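Local coordinates for adenosine kinase (Sinorhizobium meliloti, PDB 3UBO), which probably phosphorylates adenosine on its ribose at the expense of ATP, as a member of the pfkB family of carbohydrate kinases, at residues Asp24-Leu27 / Gly31-Lys34; Glu46-Arg51 / Met118-Glu123. All coordinates share one frame; numbering follows the deposited sequence.

Both contacts belong to the region of the five-stranded mixed sheet, which as in pfkB relatives probably forms the lid; their centres are about 10 Å apart. Contact 1 turns the chain at the end of helix 24-29 and packs against the sheet, and contact 2 sets helix 42-50 against its strand 116-121. They join in part through F120 and T122: I32 CD1 lies 3.7 Å from F120 CD2, and L27 CD1 lies 3.8 Å from T122 CG2. F26 also meets the backbone of R51. Bound adenosine is about 9 Å from the side chain of M118 and about 11 Å from that of I32, while bound ADP is about 11 Å from the side chain of K34. Neither contact reaches either ligand.

Contact 1: residues Asp24-Leu27 / Gly31-Lys34; sequences DSFL and GIIK
The ring of F26 receives I32 at its edge, near the ring plane, with CE1 4.1 Å from I32 CD1; beyond the two segments the same ring meets that of F120, the planes at about 40°. F26 extends away from its backbone N (chi1 -174°), which carries CE1 out to this methyl. I32 CD1 also rests 4.1 Å from L27 CD2, so this end of the isoleucine touches both F26 and L27, and I32 CG2 adds a slightly longer approach to the same leucine methyl. The other leucine methyl, CD1, lies 3.9 Å from K34 CG, and the lysine passes at about a right angle to the leucine. The flat carboxylate of D24 is approached at OD1 by K34 NZ, 3.2 Å away on the syn side; beyond CG the lysine is fully extended, which brings its amine to this salt bridge. The amine is shared, because D124 forms a second salt bridge with it, and the two carboxylates would probably keep it charged. The backbones are tied by I32 N to L27 O (2.9 Å, N-H...O angle 156°). With G31 at positive phi, this bond and that from G31 N to E28 O make a Schellman motif ending helix 24-29.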
loop_
_atom_site.group_PDB
_atom_site.type_symbol
_atom_site.label_atom_id
_atom_site.label_comp_id
_atom_site.label_asym_id
_atom_site.label_seq_id
_atom_site.Cartn_x
_atom_site.Cartn_y
_atom_site.Cartn_z
ATOM N N ASP A 24 11.963 -13.561 12.986
ATOM C CA ASP A 24 12.585 -14.778 12.399
ATOM C C ASP A 24 11.789 -16.038 12.695
ATOM O O ASP A 24 11.486 -16.798 11.771
ATOM C CB ASP A 24 14.053 -14.990 12.808
ATOM C CG ASP A 24 15.073 -14.334 11.829
ATOM O OD1 ASP A 24 14.690 -13.890 10.707
ATOM O OD2 ASP A 24 16.275 -14.261 12.213
ATOM N N SER A 25 11.450 -16.266 13.966
ATOM C CA SER A 25 10.648 -17.444 14.325
ATOM C C SER A 25 9.369 -17.672 13.466
ATOM O O SER A 25 8.990 -18.804 13.188
ATOM C CB SER A 25 10.301 -17.380 15.798
ATOM O OG SER A 25 10.037 -16.034 16.106
ATOM N N PHE A 26 8.709 -16.614 13.024
ATOM C CA PHE A 26 7.583 -16.811 12.133
ATOM C C PHE A 26 7.934 -17.597 10.883
ATOM O O PHE A 26 7.163 -18.417 10.421
ATOM C CB PHE A 26 6.976 -15.493 11.693
ATOM C CG PHE A 26 5.743 -15.659 10.903
ATOM C CD1 PHE A 26 5.810 -16.036 9.567
ATOM C CD2 PHE A 26 4.512 -15.498 11.494
ATOM C CE1 PHE A 26 4.630 -16.215 8.788
ATOM C CE2 PHE A 26 3.335 -15.678 10.753
ATOM C CZ PHE A 26 3.388 -16.045 9.386
ATOM N N LEU A 27 9.085 -17.333 10.318
ATOM C CA LEU A 27 9.433 -17.983 9.084
ATOM C C LEU A 27 9.803 -19.433 9.331
ATOM O O LEU A 27 9.458 -20.265 8.529
ATOM C CB LEU A 27 10.569 -17.237 8.374
ATOM C CG LEU A 27 10.372 -15.742 8.133
ATOM C CD1 LEU A 27 11.641 -15.158 7.601
ATOM C CD2 LEU A 27 9.184 -15.486 7.210
ATOM N N GLY A 31 7.806 -22.862 7.976
ATOM C CA GLY A 31 8.597 -23.515 6.944
ATOM C C GLY A 31 8.732 -22.650 5.690
ATOM O O GLY A 31 8.692 -23.172 4.573
ATOM N N ILE A 32 8.869 -21.335 5.865
ATOM C CA ILE A 32 9.119 -20.437 4.756
ATOM C C ILE A 32 10.624 -20.228 4.623
ATOM O O ILE A 32 11.325 -20.090 5.641
ATOM C CB ILE A 32 8.570 -19.077 5.071
ATOM C CG1 ILE A 32 7.116 -19.177 5.490
ATOM C CG2 ILE A 32 8.877 -18.088 3.960
ATOM C CD1 ILE A 32 6.329 -17.869 5.423
ATOM N N ILE A 33 11.139 -20.188 3.386
ATOM C CA ILE A 33 12.610 -19.981 3.200
ATOM C C ILE A 33 12.959 -18.500 3.287
ATOM O O ILE A 33 12.379 -17.679 2.578
ATOM C CB ILE A 33 13.140 -20.614 1.859
ATOM C CG1 ILE A 33 12.528 -22.007 1.699
ATOM C CG2 ILE A 33 14.723 -20.597 1.759
ATOM C CD1 ILE A 33 12.996 -22.650 0.491
ATOM N N LYS A 34 13.849 -18.138 4.194
ATOM C CA LYS A 34 14.164 -16.723 4.301
ATOM C C LYS A 34 14.871 -16.292 3.008
ATOM O O LYS A 34 15.822 -16.937 2.601
ATOM C CB LYS A 34 15.045 -16.472 5.500
ATOM C CG LYS A 34 15.108 -15.004 5.874
ATOM C CD LYS A 34 15.961 -14.700 7.071
ATOM C CE LYS A 34 16.046 -13.187 7.338
ATOM N NZ LYS A 34 16.846 -12.871 8.619
#

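Contact 2: residues Glu46-Arg51 / Met118-Glu123; sequences ELLYSR and MIFVTE
M118, a selenomethionine on strand 116-121, is the bump that fits the notch between L48 CB and the Y49 ring on helix 42-50. Its CG rests against L48 CB at 3.9 Å, while its end bends round to the tyrosine, where CE comes 3.7 Å from Y49 CD1. The chain is bent at chi2 and chi3, which turns the selenium and CE toward Y49 CD1. SE stands 5.0 Å from the ring centroid, 50° off the normal, an oblique Met-aromatic contact in which the two side chains cross at about a right angle. Next to this notch, F120 brings its ring edge to L48: CZ is 4.1 Å from L48 O, near the ring plane, and CE2 is 4.3 Å from L48 CG. L48 thus touches both strand residues. The axes of helix 46-50 and strand 118-121 approach to 9.7 Å at their closest, at 37°. On the tyrosine, H94 of the second subunit stacks, so the packing continues into the dimer interface. Chemically the join is buried and largely apolar, L48 O at the F120 edge being the exception; van der Waals packing holds it, with the selenium, standing in for the native methionine sulfur, beside the Y49 ring.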
loop_
_atom_site.group_PDB
_atom_site.type_symbol
_atom_site.label_atom_id
_atom_site.label_comp_id
_atom_site.label_asym_id
_atom_site.label_seq_id
_atom_site.Cartn_x
_atom_site.Cartn_y
_atom_site.Cartn_z
ATOM N N GLU A 46 -4.224 -18.817 1.248
ATOM C CA GLU A 46 -5.215 -18.559 2.270
ATOM C C GLU A 46 -4.679 -18.850 3.733
ATOM O O GLU A 46 -4.831 -18.033 4.664
ATOM C CB GLU A 46 -6.493 -19.307 1.953
ATOM C CG GLU A 46 -7.385 -19.387 3.186
ATOM C CD GLU A 46 -8.921 -19.556 2.875
ATOM O OE1 GLU A 46 -9.272 -20.360 1.976
ATOM O OE2 GLU A 46 -9.781 -18.902 3.555
ATOM N N LEU A 47 -4.006 -19.973 3.931
ATOM C CA LEU A 47 -3.523 -20.282 5.256
ATOM C C LEU A 47 -2.496 -19.248 5.742
ATOM O O LEU A 47 -2.598 -18.759 6.861
ATOM C CB LEU A 47 -2.973 -21.716 5.319
ATOM C CG LEU A 47 -2.485 -22.147 6.717
ATOM C CD1 LEU A 47 -2.330 -23.609 6.855
ATOM C CD2 LEU A 47 -1.153 -21.568 7.067
ATOM N N LEU A 48 -1.472 -18.957 4.917
ATOM C CA LEU A 48 -0.446 -17.950 5.220
ATOM C C LEU A 48 -1.079 -16.606 5.484
ATOM O O LEU A 48 -0.689 -15.938 6.406
ATOM C CB LEU A 48 0.609 -17.839 4.120
ATOM C CG LEU A 48 1.939 -18.552 4.373
ATOM C CD1 LEU A 48 1.893 -19.512 5.554
ATOM C CD2 LEU A 48 2.465 -19.211 3.147
ATOM N N TYR A 49 -2.075 -16.224 4.724
ATOM C CA TYR A 49 -2.717 -14.945 4.909
ATOM C C TYR A 49 -3.352 -14.781 6.319
ATOM O O TYR A 49 -3.226 -13.735 6.984
ATOM C CB TYR A 49 -3.725 -14.727 3.788
ATOM C CG TYR A 49 -4.153 -13.317 3.628
ATOM C CD1 TYR A 49 -3.235 -12.282 3.720
ATOM C CD2 TYR A 49 -5.456 -12.993 3.403
ATOM C CE1 TYR A 49 -3.630 -10.973 3.624
ATOM C CE2 TYR A 49 -5.848 -11.696 3.265
ATOM C CZ TYR A 49 -4.943 -10.699 3.373
ATOM O OH TYR A 49 -5.320 -9.388 3.270
ATOM N N SER A 50 -3.980 -15.848 6.782
ATOM C CA SER A 50 -4.704 -15.862 8.034
ATOM C C SER A 50 -3.724 -15.688 9.183
ATOM O O SER A 50 -3.977 -14.875 10.101
ATOM C CB SER A 50 -5.464 -17.165 8.159
ATOM O OG SER A 50 -4.573 -18.194 8.548
ATOM N N ARG A 51 -2.581 -16.376 9.119
ATOM C CA ARG A 51 -1.490 -16.125 10.088
ATOM C C ARG A 51 -0.696 -14.835 9.963
ATOM O O ARG A 51 0.245 -14.599 10.718
ATOM C CB ARG A 51 -0.530 -17.270 10.107
ATOM C CG ARG A 51 -1.296 -18.510 10.055
ATOM C CD ARG A 51 -0.396 -19.643 10.420
ATOM N NE ARG A 51 -1.082 -20.950 10.457
ATOM C CZ ARG A 51 -0.396 -22.075 10.616
ATOM N NH1 ARG A 51 0.925 -21.997 10.714
ATOM N NH2 ARG A 51 -0.996 -23.260 10.641
HETATM N N MSE A 118 2.611 -13.444 -0.855
HETATM C CA MSE A 118 2.584 -13.153 0.586
HETATM C C MSE A 118 3.977 -12.826 0.928
HETATM O O MSE A 118 4.796 -13.734 1.034
HETATM C CB MSE A 118 2.254 -14.403 1.428
HETATM C CG MSE A 118 0.842 -15.007 1.422
HETATM SE SE MSE A 118 -0.718 -13.881 0.951
HETATM C CE MSE A 118 0.000 -12.311 1.834
ATOM N N ILE A 119 4.264 -11.538 1.107
ATOM C CA ILE A 119 5.635 -11.119 1.364
ATOM C C ILE A 119 5.881 -10.690 2.808
ATOM O O ILE A 119 5.365 -9.668 3.253
ATOM C CB ILE A 119 6.095 -10.005 0.374
ATOM C CG1 ILE A 119 5.988 -10.488 -1.091
ATOM C CG2 ILE A 119 7.499 -9.501 0.732
ATOM C CD1 ILE A 119 6.429 -9.487 -2.181
ATOM N N PHE A 120 6.703 -11.477 3.495
ATOM C CA PHE A 120 7.097 -11.231 4.860
ATOM C C PHE A 120 8.475 -10.584 5.007
ATOM O O PHE A 120 9.490 -11.223 4.740
ATOM C CB PHE A 120 7.054 -12.534 5.675
ATOM C CG PHE A 120 5.671 -13.170 5.728
ATOM C CD1 PHE A 120 4.663 -12.615 6.539
ATOM C CD2 PHE A 120 5.388 -14.321 4.980
ATOM C CE1 PHE A 120 3.377 -13.196 6.582
ATOM C CE2 PHE A 120 4.134 -14.920 4.991
ATOM C CZ PHE A 120 3.088 -14.352 5.765
ATOM N N VAL A 121 8.509 -9.336 5.484
ATOM C CA VAL A 121 9.740 -8.603 5.662
ATOM C C VAL A 121 10.297 -8.751 7.090
ATOM O O VAL A 121 9.621 -8.463 8.053
ATOM C CB VAL A 121 9.539 -7.114 5.308
ATOM C CG1 VAL A 121 10.887 -6.407 5.159
ATOM C CG2 VAL A 121 8.770 -6.962 4.026
ATOM N N THR A 122 11.536 -9.188 7.242
ATOM C CA THR A 122 12.115 -9.227 8.572
ATOM C C THR A 122 12.809 -7.948 8.998
ATOM O O THR A 122 12.817 -6.962 8.265
ATOM C CB THR A 122 12.986 -10.469 8.776
ATOM O OG1 THR A 122 13.777 -10.731 7.605
ATOM C CG2 THR A 122 12.062 -11.647 9.053
ATOM N N GLU A 123 13.357 -7.922 10.205
ATOM C CA GLU A 123 13.870 -6.636 10.741
ATOM C C GLU A 123 15.052 -6.136 9.877
ATOM O O GLU A 123 15.244 -4.944 9.690
ATOM C CB GLU A 123 14.222 -6.720 12.240
#